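Local structure of uncharacterized protein (Bifidobacterium adolescentis ATCC 15703, 3CPG) at residues His220-Arg225 against Ile254-Thr259. The protein probably binds pyridoxal 5'-phosphate and takes part in the homeostasis of this cofactor. Numbering follows the deposited sequence.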
loop_
_atom_site.group_PDB
_atom_site.type_symbol
_atom_site.label_atom_id
_atom_site.label_comp_id
_atom_site.label_asym_id
_atom_site.label_seq_id
_atom_site.Cartn_x
_atom_site.Cartn_y
_atom_site.Cartn_z
ATOM N N HIS A 220 -11.777 -2.344 -13.343
ATOM C CA HIS A 220 -11.324 -1.170 -14.071
ATOM C C HIS A 220 -9.865 -0.874 -13.745
ATOM O O HIS A 220 -9.081 -0.559 -14.638
ATOM C CB HIS A 220 -12.204 0.033 -13.732
ATOM C CG HIS A 220 -11.760 1.307 -14.380
ATOM N ND1 HIS A 220 -10.713 2.062 -13.897
ATOM C CD2 HIS A 220 -12.214 1.954 -15.480
ATOM C CE1 HIS A 220 -10.542 3.119 -14.671
ATOM N NE2 HIS A 220 -11.439 3.078 -15.639
ATOM N N LEU A 221 -9.496 -0.995 -12.472
ATOM C CA LEU A 221 -8.116 -0.736 -12.072
ATOM C C LEU A 221 -7.166 -1.729 -12.741
ATOM O O LEU A 221 -6.102 -1.349 -13.221
ATOM C CB LEU A 221 -7.958 -0.831 -10.549
ATOM C CG LEU A 221 -6.721 -0.096 -10.026
ATOM C CD1 LEU A 221 -6.914 1.404 -10.197
ATOM C CD2 LEU A 221 -6.497 -0.436 -8.553
ATOM N N ARG A 222 -7.553 -3.001 -12.774
ATOM C CA ARG A 222 -6.716 -4.022 -13.396
ATOM C C ARG A 222 -6.515 -3.745 -14.887
ATOM O O ARG A 222 -5.397 -3.823 -15.394
ATOM C CB ARG A 222 -7.327 -5.415 -13.231
ATOM C CG ARG A 222 -6.447 -6.509 -13.829
ATOM C CD ARG A 222 -7.125 -7.866 -13.888
ATOM N NE ARG A 222 -8.189 -7.914 -14.888
ATOM C CZ ARG A 222 -9.485 -7.888 -14.601
ATOM N NH1 ARG A 222 -9.891 -7.820 -13.336
ATOM N NH2 ARG A 222 -10.377 -7.933 -15.585
ATOM N N LYS A 223 -7.601 -3.434 -15.589
ATOM C CA LYS A 223 -7.510 -3.153 -17.021
ATOM C C LYS A 223 -6.640 -1.930 -17.284
ATOM O O LYS A 223 -5.864 -1.900 -18.237
ATOM C CB LYS A 223 -8.903 -2.928 -17.614
ATOM C CG LYS A 223 -9.764 -4.177 -17.645
ATOM C CD LYS A 223 -11.105 -3.896 -18.298
ATOM C CE LYS A 223 -11.968 -5.146 -18.325
ATOM N NZ LYS A 223 -13.276 -4.891 -19.000
ATOM N N THR A 224 -6.787 -0.917 -16.438
ATOM C CA THR A 224 -6.004 0.305 -16.574
ATOM C C THR A 224 -4.526 -0.030 -16.404
ATOM O O THR A 224 -3.683 0.430 -17.169
ATOM C CB THR A 224 -6.434 1.346 -15.525
ATOM O OG1 THR A 224 -7.783 1.753 -15.789
ATOM C CG2 THR A 224 -5.518 2.568 -15.566
ATOM N N ARG A 225 -4.221 -0.838 -15.395
ATOM C CA ARG A 225 -2.853 -1.270 -15.134
ATOM C C ARG A 225 -2.313 -1.979 -16.383
ATOM O O ARG A 225 -1.190 -1.720 -16.826
ATOM C CB ARG A 225 -2.850 -2.217 -13.923
ATOM C CG ARG A 225 -1.484 -2.719 -13.433
ATOM C CD ARG A 225 -0.936 -3.870 -14.273
ATOM N NE ARG A 225 -1.891 -4.964 -14.464
ATOM C CZ ARG A 225 -2.106 -5.963 -13.610
ATOM N NH1 ARG A 225 -1.435 -6.038 -12.469
ATOM N NH2 ARG A 225 -2.994 -6.903 -13.912
ATOM N N ILE A 254 -9.189 -9.867 -4.756
ATOM C CA ILE A 254 -8.306 -10.928 -5.211
ATOM C C ILE A 254 -8.874 -11.620 -6.450
ATOM O O ILE A 254 -8.126 -11.996 -7.353
ATOM C CB ILE A 254 -8.036 -11.927 -4.068
ATOM C CG1 ILE A 254 -7.247 -11.212 -2.963
ATOM C CG2 ILE A 254 -7.254 -13.128 -4.585
ATOM C CD1 ILE A 254 -7.043 -12.017 -1.703
ATOM N N ALA A 255 -10.194 -11.768 -6.505
ATOM C CA ALA A 255 -10.824 -12.383 -7.668
ATOM C C ALA A 255 -10.575 -11.515 -8.899
ATOM O O ALA A 255 -10.498 -12.023 -10.021
ATOM C CB ALA A 255 -12.329 -12.540 -7.439
ATOM N N GLU A 256 -10.447 -10.204 -8.691
ATOM C CA GLU A 256 -10.221 -9.275 -9.794
ATOM C C GLU A 256 -8.751 -8.943 -10.073
ATOM O O GLU A 256 -8.453 -8.006 -10.813
ATOM C CB GLU A 256 -11.010 -7.979 -9.566
ATOM C CG GLU A 256 -12.536 -8.123 -9.651
ATOM C CD GLU A 256 -13.019 -8.687 -10.983
ATOM O OE1 GLU A 256 -12.417 -8.371 -12.032
ATOM O OE2 GLU A 256 -14.021 -9.438 -10.980
ATOM N N GLY A 257 -7.833 -9.693 -9.469
ATOM C CA GLY A 257 -6.417 -9.474 -9.735
ATOM C C GLY A 257 -5.537 -8.701 -8.766
ATOM O O GLY A 257 -4.382 -8.414 -9.084
ATOM N N SER A 258 -6.050 -8.365 -7.589
ATOM C CA SER A 258 -5.248 -7.623 -6.621
ATOM C C SER A 258 -3.909 -8.298 -6.339
ATOM O O SER A 258 -3.833 -9.524 -6.273
ATOM C CB SER A 258 -6.016 -7.476 -5.308
ATOM O OG SER A 258 -5.193 -6.885 -4.317
ATOM N N THR A 259 -2.854 -7.500 -6.181
ATOM C CA THR A 259 -1.538 -8.052 -5.866
ATOM C C THR A 259 -1.129 -7.601 -4.473
ATOM O O THR A 259 -0.162 -8.105 -3.907
ATOM C CB THR A 259 -0.457 -7.608 -6.866
ATOM O OG1 THR A 259 -0.241 -6.195 -6.753
ATOM C CG2 THR A 259 -0.879 -7.962 -8.285
HETATM O O HOH W 1 -12.808 -8.160 -14.942
HETATM O O HOH W 2 -2.884 -8.496 -11.483
#
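Arg222, on helix 211-231 of this TIM barrel, reaches the Schellman motif that ends helix 250-255 and grips Glu256 twice through a single nitrogen. Arg222 NH1 donates to Glu256 O (2.9 Å, N-H...O 159°) and, as a salt bridge, to Glu256 OE1 (2.9 Å). The carbonyl O lies in the guanidinium plane, yet NH1 stands above the carbonyl plane, 40° out of it; OE1 is met on its anti side. This end is close-packed: with CG anti to the backbone N (chi1 -178°), the aliphatic chain runs past the same carbonyl, Arg222 CD lying 3.4 Å from Glu256 O. Gly257, at positive phi and with its N bonded to Ile254 O (3.1 Å), is the C-prime residue, and a side chain there would crowd Arg222 CD. The other end is looser: the Arg225 side chain comes no nearer than 4.6 Å to residues 254-259, and a water spans the gap, accepting from Arg225 NH2 and donating to Gly257 O, while Arg225 NH1 is bonded to Arg240 O. A leucine in place of Arg222 would probably leave the Glu256 carbonyl without this donor and the carboxylate held mainly by its other salt bridge, from OE2 to Arg215. A second water donates to Glu256 OE1 at 2.9 Å.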